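Local coordinates for ABC transporter periplasmic-binding protein YtfQ (Mycobacterium smegmatis, PDB 6HB0) that probably binds L-arabinofuranose outside the cell membrane and delivers it to an ABC transporter for uptake, at residues A[122-136]-A[258-271]. Sequence-based numbering, arbitrary orientation.
Sequences IGADFIEEGRRAGQW and NYIVECNPLLGPEL. With ZN (zinc ion), chain F.
Cys263 and Glu128 both set their first side-chain bond trans to the backbone N (chi1 -176° and 173°), and Glu128 then bends at CG, so thiolate and carboxylate converge on one zinc ion. Cys263 SG lies 2.3 Å from the zinc and Glu128 OE2 2.0 Å from it; a water and Asp292 complete the site. Sulfur suits this place doubly, since Cys263 SG also accepts a nearly straight hydrogen bond from Asp125 N at 3.2 Å. Glu129 OE2 takes Cys263 N on its anti side at 2.8 Å, and this buried carboxylate also forms salt bridges with Arg34 and Arg165, which would offset its charge. Arg132 is long enough to bridge helix and strand: NH1 donates to Glu262 O (3.0 Å), above the carbonyl plane, and to Glu128 OE1 in a salt bridge that should hold the metal-binding carboxylate in position, NH2 reaches Glu293 O, and Val261 CB lies over one guanidinium face, toward its rim. Trp136 and Tyr259 form an offset stack. Helix 126-136 runs nearly antiparallel to strand 259-263 (160°), which lies between strands 238-242 and 292-295. The loops crossing between the two domains meet where Ala124 CB lies 3.4 Å from Asn264 O; Ile122 and Leu266 pair beside strand 103-106 of the other sheet.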
ATOM      1  N   ILE A 122       1.586  12.185  -1.593  1.00 27.28           N
ATOM      2  CA  ILE A 122       2.008  10.976  -2.261  1.00 29.84           C
ATOM      3  C   ILE A 122       1.719   9.774  -1.384  1.00 28.30           C
ATOM      4  O   ILE A 122       2.327   9.625  -0.312  1.00 30.24           O
ATOM      5  CB  ILE A 122       3.543  10.944  -2.515  1.00 33.62           C
ATOM      6  CG1 ILE A 122       4.077  12.261  -3.035  1.00 34.84           C
ATOM      7  CG2 ILE A 122       3.841   9.857  -3.524  1.00 35.47           C
ATOM      8  CD1 ILE A 122       5.575  12.334  -2.867  1.00 38.31           C
ATOM      9  N   GLY A 123       0.826   8.892  -1.813  1.00 27.35           N
ATOM     10  CA  GLY A 123       0.566   7.664  -1.035  1.00 30.11           C
ATOM     11  C   GLY A 123      -0.231   6.628  -1.795  1.00 31.46           C
ATOM     12  O   GLY A 123      -0.730   6.931  -2.858  1.00 29.38           O
ATOM     13  N   ALA A 124      -0.359   5.432  -1.215  1.00 32.06           N
ATOM     14  CA  ALA A 124      -1.041   4.336  -1.866  1.00 34.43           C
ATOM     15  C   ALA A 124      -2.540   4.552  -1.834  1.00 33.41           C
ATOM     16  O   ALA A 124      -3.043   5.256  -0.965  1.00 30.17           O
ATOM     17  CB  ALA A 124      -0.704   3.015  -1.210  1.00 31.80           C
ATOM     18  N   ASP A 125      -3.219   3.954  -2.811  1.00 30.98           N
ATOM     19  CA  ASP A 125      -4.656   3.970  -2.923  1.00 29.42           C
ATOM     20  C   ASP A 125      -5.292   2.590  -2.623  1.00 27.62           C
ATOM     21  O   ASP A 125      -5.330   1.690  -3.488  1.00 26.68           O
ATOM     22  CB  ASP A 125      -4.986   4.352  -4.342  1.00 30.93           C
ATOM     23  CG  ASP A 125      -6.475   4.694  -4.551  1.00 32.92           C
ATOM     24  OD1 ASP A 125      -7.339   4.320  -3.728  1.00 29.01           O
ATOM     25  OD2 ASP A 125      -6.763   5.321  -5.584  1.00 34.75           O
ATOM     26  N   PHE A 126      -5.839   2.421  -1.427  1.00 24.12           N
ATOM     27  CA  PHE A 126      -6.361   1.115  -1.049  1.00 25.03           C
ATOM     28  C   PHE A 126      -7.678   0.760  -1.739  1.00 23.42           C
ATOM     29  O   PHE A 126      -7.961  -0.428  -1.944  1.00 29.02           O
ATOM     30  CB  PHE A 126      -6.579   1.072   0.449  1.00 27.04           C
ATOM     31  CG  PHE A 126      -5.341   1.345   1.249  1.00 29.93           C
ATOM     32  CD1 PHE A 126      -4.150   0.681   0.974  1.00 33.87           C
ATOM     33  CD2 PHE A 126      -5.362   2.277   2.283  1.00 36.66           C
ATOM     34  CE1 PHE A 126      -3.023   0.909   1.725  1.00 34.45           C
ATOM     35  CE2 PHE A 126      -4.226   2.542   3.015  1.00 35.66           C
ATOM     36  CZ  PHE A 126      -3.072   1.833   2.750  1.00 36.83           C
ATOM     37  N   ILE A 127      -8.487   1.757  -2.076  1.00 24.33           N
ATOM     38  CA  ILE A 127      -9.725   1.508  -2.818  1.00 25.06           C
ATOM     39  C   ILE A 127      -9.336   0.922  -4.160  1.00 25.36           C
ATOM     40  O   ILE A 127      -9.876  -0.062  -4.589  1.00 24.80           O
ATOM     41  CB  ILE A 127     -10.563   2.788  -3.011  1.00 28.70           C
ATOM     42  CG1 ILE A 127     -11.059   3.319  -1.674  1.00 32.44           C
ATOM     43  CG2 ILE A 127     -11.709   2.519  -3.994  1.00 29.26           C
ATOM     44  CD1 ILE A 127     -11.796   4.621  -1.768  1.00 34.44           C
ATOM     45  N   GLU A 128      -8.361   1.552  -4.812  1.00 26.89           N
ATOM     46  CA  GLU A 128      -7.862   1.077  -6.093  1.00 25.29           C
ATOM     47  C   GLU A 128      -7.387  -0.374  -6.011  1.00 25.38           C
ATOM     48  O   GLU A 128      -7.653  -1.153  -6.918  1.00 25.70           O
ATOM     49  CB  GLU A 128      -6.767   2.021  -6.586  1.00 27.86           C
ATOM     50  CG  GLU A 128      -6.016   1.587  -7.824  1.00 28.25           C
ATOM     51  CD  GLU A 128      -4.528   1.486  -7.524  1.00 28.18           C
ATOM     52  OE1 GLU A 128      -4.047   0.358  -7.223  1.00 29.39           O
ATOM     53  OE2 GLU A 128      -3.852   2.558  -7.479  1.00 28.18           O
ATOM     54  N   GLU A 129      -6.696  -0.770  -4.947  1.00 24.26           N
ATOM     55  CA  GLU A 129      -6.310  -2.168  -4.766  1.00 26.89           C
ATOM     56  C   GLU A 129      -7.495  -3.123  -4.800  1.00 25.20           C
ATOM     57  O   GLU A 129      -7.480  -4.113  -5.522  1.00 25.74           O
ATOM     58  CB  GLU A 129      -5.531  -2.424  -3.448  1.00 25.17           C
ATOM     59  CG  GLU A 129      -4.114  -1.810  -3.459  1.00 28.56           C
ATOM     60  CD  GLU A 129      -3.370  -1.998  -2.129  1.00 28.46           C
ATOM     61  OE1 GLU A 129      -4.039  -1.867  -1.054  1.00 26.76           O
ATOM     62  OE2 GLU A 129      -2.117  -2.264  -2.175  1.00 25.15           O
ATOM     63  N   GLY A 130      -8.503  -2.828  -3.990  1.00 25.07           N
ATOM     64  CA  GLY A 130      -9.694  -3.650  -3.972  1.00 26.49           C
ATOM     65  C   GLY A 130     -10.346  -3.652  -5.327  1.00 24.97           C
ATOM     66  O   GLY A 130     -10.754  -4.669  -5.792  1.00 26.33           O
ATOM     67  N   ARG A 131     -10.439  -2.501  -5.957  1.00 23.60           N
ATOM     68  CA  ARG A 131     -11.083  -2.423  -7.248  1.00 24.22           C
ATOM     69  C   ARG A 131     -10.397  -3.277  -8.264  1.00 24.79           C
ATOM     70  O   ARG A 131     -11.061  -3.934  -9.089  1.00 24.62           O
ATOM     71  CB  ARG A 131     -11.123  -0.983  -7.757  1.00 26.33           C
ATOM     72  CG  ARG A 131     -11.894  -0.816  -9.068  1.00 29.53           C
ATOM     73  CD  ARG A 131     -12.251   0.615  -9.269  1.00 34.09           C
ATOM     74  NE  ARG A 131     -12.907   0.836 -10.539  1.00 39.24           N
ATOM     75  CZ  ARG A 131     -13.305   2.041 -10.971  1.00 44.20           C
ATOM     76  NH1 ARG A 131     -13.117   3.152 -10.238  1.00 38.46           N
ATOM     77  NH2 ARG A 131     -13.875   2.134 -12.161  1.00 47.28           N
ATOM     78  N   ARG A 132      -9.075  -3.249  -8.284  1.00 24.07           N
ATOM     79  CA  ARG A 132      -8.342  -4.077  -9.282  1.00 24.62           C
ATOM     80  C   ARG A 132      -8.552  -5.570  -8.986  1.00 25.48           C
ATOM     81  O   ARG A 132      -8.629  -6.393  -9.911  1.00 24.00           O
ATOM     82  CB  ARG A 132      -6.853  -3.678  -9.316  1.00 27.73           C
ATOM     83  CG  ARG A 132      -6.647  -2.244  -9.816  1.00 31.23           C
ATOM     84  CD  ARG A 132      -5.342  -1.608  -9.366  1.00 35.05           C
ATOM     85  NE  ARG A 132      -4.282  -2.479  -9.733  1.00 33.87           N
ATOM     86  CZ  ARG A 132      -3.146  -2.678  -9.066  1.00 33.32           C
ATOM     87  NH1 ARG A 132      -2.769  -1.989  -7.987  1.00 25.43           N
ATOM     88  NH2 ARG A 132      -2.342  -3.604  -9.549  1.00 33.05           N
ATOM     89  N   ALA A 133      -8.612  -5.942  -7.716  1.00 23.73           N
ATOM     90  CA  ALA A 133      -8.851  -7.330  -7.363  1.00 25.94           C
ATOM     91  C   ALA A 133     -10.248  -7.749  -7.903  1.00 25.82           C
ATOM     92  O   ALA A 133     -10.381  -8.777  -8.546  1.00 25.93           O
ATOM     93  CB  ALA A 133      -8.802  -7.511  -5.851  1.00 23.96           C
ATOM     94  N   GLY A 134     -11.247  -6.904  -7.656  1.00 24.40           N
ATOM     95  CA  GLY A 134     -12.623  -7.152  -8.118  1.00 27.80           C
ATOM     96  C   GLY A 134     -12.726  -7.246  -9.629  1.00 28.00           C
ATOM     97  O   GLY A 134     -13.376  -8.157 -10.177  1.00 24.87           O
ATOM     98  N   GLN A 135     -12.013  -6.360 -10.294  1.00 24.65           N
ATOM     99  CA  GLN A 135     -12.054  -6.292 -11.718  1.00 28.46           C
ATOM    100  C   GLN A 135     -11.420  -7.533 -12.346  1.00 27.82           C
ATOM    101  O   GLN A 135     -11.857  -7.990 -13.398  1.00 28.41           O
ATOM    102  CB  GLN A 135     -11.382  -4.994 -12.185  1.00 31.00           C
ATOM    103  CG  GLN A 135     -11.384  -4.774 -13.684  1.00 38.04           C
ATOM    104  CD  GLN A 135     -12.803  -4.698 -14.223  1.00 44.49           C
ATOM    105  OE1 GLN A 135     -13.605  -3.857 -13.772  1.00 44.62           O
ATOM    106  NE2 GLN A 135     -13.140  -5.600 -15.166  1.00 52.82           N
ATOM    107  N   TRP A 136     -10.418  -8.108 -11.709  1.00 27.46           N
ATOM    108  CA  TRP A 136      -9.832  -9.338 -12.183  1.00 27.14           C
ATOM    109  C   TRP A 136     -10.837 -10.452 -12.061  1.00 28.40           C
ATOM    110  O   TRP A 136     -10.933 -11.271 -12.961  1.00 26.91           O
ATOM    111  CB  TRP A 136      -8.576  -9.709 -11.421  1.00 28.54           C
ATOM    112  CG  TRP A 136      -8.001 -11.019 -11.770  1.00 26.57           C
ATOM    113  CD1 TRP A 136      -7.061 -11.272 -12.735  1.00 28.00           C
ATOM    114  CD2 TRP A 136      -8.308 -12.278 -11.157  1.00 26.99           C
ATOM    115  NE1 TRP A 136      -6.774 -12.615 -12.748  1.00 28.09           N
ATOM    116  CE2 TRP A 136      -7.529 -13.247 -11.795  1.00 28.63           C
ATOM    117  CE3 TRP A 136      -9.167 -12.668 -10.124  1.00 29.19           C
ATOM    118  CZ2 TRP A 136      -7.588 -14.595 -11.446  1.00 29.31           C
ATOM    119  CZ3 TRP A 136      -9.249 -14.027  -9.795  1.00 33.24           C
ATOM    120  CH2 TRP A 136      -8.445 -14.960 -10.460  1.00 30.37           C
ATOM    121  N   ASN A 258      -4.138 -17.209  -7.493  1.00 26.71           N
ATOM    122  CA  ASN A 258      -4.337 -16.938  -8.907  1.00 24.82           C
ATOM    123  C   ASN A 258      -3.972 -15.545  -9.317  1.00 25.22           C
ATOM    124  O   ASN A 258      -3.628 -15.304 -10.480  1.00 26.32           O
ATOM    125  CB  ASN A 258      -5.798 -17.232  -9.244  1.00 27.90           C
ATOM    126  CG  ASN A 258      -6.172 -18.667  -8.871  1.00 29.88           C
ATOM    127  OD1 ASN A 258      -6.498 -18.948  -7.726  1.00 26.19           O
ATOM    128  ND2 ASN A 258      -6.020 -19.586  -9.810  1.00 27.30           N
ATOM    129  N   TYR A 259      -4.062 -14.575  -8.390  1.00 22.40           N
ATOM    130  CA  TYR A 259      -3.772 -13.209  -8.757  1.00 23.29           C
ATOM    131  C   TYR A 259      -3.429 -12.394  -7.506  1.00 24.42           C
ATOM    132  O   TYR A 259      -4.067 -12.554  -6.433  1.00 24.31           O
ATOM    133  CB  TYR A 259      -4.957 -12.604  -9.474  1.00 25.25           C
ATOM    134  CG  TYR A 259      -4.667 -11.359 -10.284  1.00 24.47           C
ATOM    135  CD1 TYR A 259      -3.841 -11.412 -11.410  1.00 27.03           C
ATOM    136  CD2 TYR A 259      -5.224 -10.143  -9.947  1.00 26.34           C
ATOM    137  CE1 TYR A 259      -3.566 -10.266 -12.154  1.00 27.06           C
ATOM    138  CE2 TYR A 259      -4.968  -9.005 -10.696  1.00 25.48           C
ATOM    139  CZ  TYR A 259      -4.149  -9.105 -11.806  1.00 27.45           C
ATOM    140  OH  TYR A 259      -3.923  -7.975 -12.497  1.00 33.72           O
ATOM    141  N   ILE A 260      -2.413 -11.526  -7.653  1.00 26.02           N
ATOM    142  CA  ILE A 260      -2.032 -10.581  -6.622  1.00 25.62           C
ATOM    143  C   ILE A 260      -2.004  -9.166  -7.182  1.00 27.50           C
ATOM    144  O   ILE A 260      -1.574  -8.937  -8.317  1.00 25.76           O
ATOM    145  CB  ILE A 260      -0.686 -10.965  -6.041  1.00 29.56           C
ATOM    146  CG1 ILE A 260      -0.815 -12.194  -5.173  1.00 34.29           C
ATOM    147  CG2 ILE A 260      -0.112  -9.820  -5.188  1.00 36.27           C
ATOM    148  CD1 ILE A 260       0.542 -12.751  -4.786  1.00 38.67           C
ATOM    149  N   VAL A 261      -2.502  -8.213  -6.403  1.00 22.01           N
ATOM    150  CA  VAL A 261      -2.417  -6.805  -6.722  1.00 22.52           C
ATOM    151  C   VAL A 261      -1.737  -6.070  -5.586  1.00 23.08           C
ATOM    152  O   VAL A 261      -1.821  -6.504  -4.421  1.00 25.27           O
ATOM    153  CB  VAL A 261      -3.803  -6.150  -6.986  1.00 25.51           C
ATOM    154  CG1 VAL A 261      -4.453  -6.798  -8.190  1.00 27.39           C
ATOM    155  CG2 VAL A 261      -4.694  -6.276  -5.800  1.00 26.41           C
ATOM    156  N   GLU A 262      -1.108  -4.945  -5.889  1.00 23.26           N
ATOM    157  CA  GLU A 262      -0.564  -4.061  -4.853  1.00 22.89           C
ATOM    158  C   GLU A 262      -0.492  -2.693  -5.399  1.00 24.96           C
ATOM    159  O   GLU A 262      -0.152  -2.526  -6.565  1.00 26.14           O
ATOM    160  CB  GLU A 262       0.822  -4.502  -4.414  1.00 24.67           C
ATOM    161  CG  GLU A 262       1.363  -3.645  -3.278  1.00 27.19           C
ATOM    162  CD  GLU A 262       2.749  -4.021  -2.805  1.00 27.77           C
ATOM    163  OE1 GLU A 262       2.978  -5.226  -2.631  1.00 33.09           O
ATOM    164  OE2 GLU A 262       3.598  -3.105  -2.551  1.00 29.08           O
ATOM    165  N   CYS A 263      -0.844  -1.698  -4.586  1.00 24.63           N
ATOM    166  CA  CYS A 263      -0.569  -0.315  -4.865  1.00 24.52           C
ATOM    167  C   CYS A 263       0.648   0.004  -3.988  1.00 25.94           C
ATOM    168  O   CYS A 263       0.590  -0.119  -2.761  1.00 23.45           O
ATOM    169  CB  CYS A 263      -1.721   0.597  -4.486  1.00 25.20           C
ATOM    170  SG  CYS A 263      -1.442   2.327  -4.929  1.00 25.19           S
ATOM    171  N   ASN A 264       1.738   0.409  -4.598  1.00 24.63           N
ATOM    172  CA  ASN A 264       2.957   0.683  -3.846  1.00 25.16           C
ATOM    173  C   ASN A 264       2.848   1.917  -2.928  1.00 25.34           C
ATOM    174  O   ASN A 264       2.124   2.858  -3.171  1.00 25.33           O
ATOM    175  CB  ASN A 264       4.145   0.963  -4.767  1.00 25.78           C
ATOM    176  CG  ASN A 264       4.644  -0.228  -5.519  1.00 26.64           C
ATOM    177  OD1 ASN A 264       5.286  -0.041  -6.539  1.00 30.11           O
ATOM    178  ND2 ASN A 264       4.423  -1.422  -5.029  1.00 26.19           N
ATOM    179  N   PRO A 265       3.630   1.897  -1.850  1.00 29.04           N
ATOM    180  CA  PRO A 265       3.901   3.176  -1.209  1.00 31.16           C
ATOM    181  C   PRO A 265       4.809   4.037  -2.076  1.00 34.44           C
ATOM    182  O   PRO A 265       5.297   3.630  -3.167  1.00 32.46           O
ATOM    183  CB  PRO A 265       4.630   2.775   0.066  1.00 30.89           C
ATOM    184  CG  PRO A 265       5.381   1.566  -0.341  1.00 30.60           C
ATOM    185  CD  PRO A 265       4.481   0.832  -1.333  1.00 28.20           C
ATOM    186  N   LEU A 266       5.021   5.244  -1.606  1.00 32.07           N
ATOM    187  CA  LEU A 266       6.028   6.131  -2.160  1.00 34.31           C
ATOM    188  C   LEU A 266       7.323   5.337  -2.324  1.00 30.27           C
ATOM    189  O   LEU A 266       7.693   4.577  -1.437  1.00 29.62           O
ATOM    190  CB  LEU A 266       6.247   7.222  -1.113  1.00 43.15           C
ATOM    191  CG  LEU A 266       7.403   8.163  -1.282  1.00 47.76           C
ATOM    192  CD1 LEU A 266       6.987   9.395  -0.514  1.00 49.73           C
ATOM    193  CD2 LEU A 266       8.690   7.641  -0.703  1.00 52.60           C
ATOM    194  N   LEU A 267       8.036   5.537  -3.419  1.00 30.18           N
ATOM    195  CA  LEU A 267       9.283   4.765  -3.655  1.00 30.92           C
ATOM    196  C   LEU A 267      10.554   5.535  -3.219  1.00 30.00           C
ATOM    197  O   LEU A 267      11.550   4.931  -2.772  1.00 31.40           O
ATOM    198  CB  LEU A 267       9.405   4.429  -5.137  1.00 29.42           C
ATOM    199  CG  LEU A 267       8.363   3.457  -5.681  1.00 34.49           C
ATOM    200  CD1 LEU A 267       8.785   3.040  -7.085  1.00 36.27           C
ATOM    201  CD2 LEU A 267       8.195   2.248  -4.762  1.00 38.32           C
ATOM    202  N   GLY A 268      10.534   6.843  -3.404  1.00 28.78           N
ATOM    203  CA  GLY A 268      11.636   7.699  -2.921  1.00 30.92           C
ATOM    204  C   GLY A 268      12.023   8.710  -3.955  1.00 27.65           C
ATOM    205  O   GLY A 268      12.065   9.868  -3.667  1.00 26.94           O
ATOM    206  N   PRO A 269      12.285   8.265  -5.190  1.00 28.96           N
ATOM    207  CA  PRO A 269      12.759   9.204  -6.198  1.00 30.26           C
ATOM    208  C   PRO A 269      11.766  10.245  -6.569  1.00 30.59           C
ATOM    209  O   PRO A 269      12.127  11.400  -6.851  1.00 29.45           O
ATOM    210  CB  PRO A 269      13.060   8.302  -7.397  1.00 30.80           C
ATOM    211  CG  PRO A 269      13.473   7.059  -6.746  1.00 30.81           C
ATOM    212  CD  PRO A 269      12.491   6.881  -5.628  1.00 29.49           C
ATOM    213  N   GLU A 270      10.498   9.884  -6.542  1.00 31.22           N
ATOM    214  CA  GLU A 270       9.472  10.874  -6.882  1.00 32.01           C
ATOM    215  C   GLU A 270       9.396  11.961  -5.784  1.00 29.63           C
ATOM    216  O   GLU A 270       9.187  13.138  -6.085  1.00 29.71           O
ATOM    217  CB  GLU A 270       8.127  10.222  -7.228  1.00 34.49           C
ATOM    218  CG  GLU A 270       7.240   9.777  -6.079  1.00 35.98           C
ATOM    219  CD  GLU A 270       7.747   8.505  -5.365  1.00 38.84           C
ATOM    220  OE1 GLU A 270       8.717   8.674  -4.566  1.00 40.33           O
ATOM    221  OE2 GLU A 270       7.194   7.352  -5.550  1.00 39.93           O
ATOM    222  N   LEU A 271       9.578  11.589  -4.527  1.00 29.28           N
ATOM    223  CA  LEU A 271       9.665  12.582  -3.440  1.00 28.36           C
ATOM    224  C   LEU A 271      10.823  13.542  -3.676  1.00 29.07           C
ATOM    225  O   LEU A 271      10.675  14.759  -3.560  1.00 30.77           O
ATOM    226  CB  LEU A 271       9.840  11.859  -2.098  1.00 31.12           C
ATOM    227  CG  LEU A 271      10.133  12.711  -0.888  1.00 30.83           C
ATOM    228  CD1 LEU A 271       9.037  13.753  -0.731  1.00 33.62           C
ATOM    229  CD2 LEU A 271      10.273  11.838   0.352  1.00 33.44           C
TER
HETATM  230 ZN    ZN F 404      -1.926   2.285  -7.138  1.00 27.55          ZN
HETATM  231  O   HOH W   1      -1.414   4.074  -7.931  1.00 27.60           O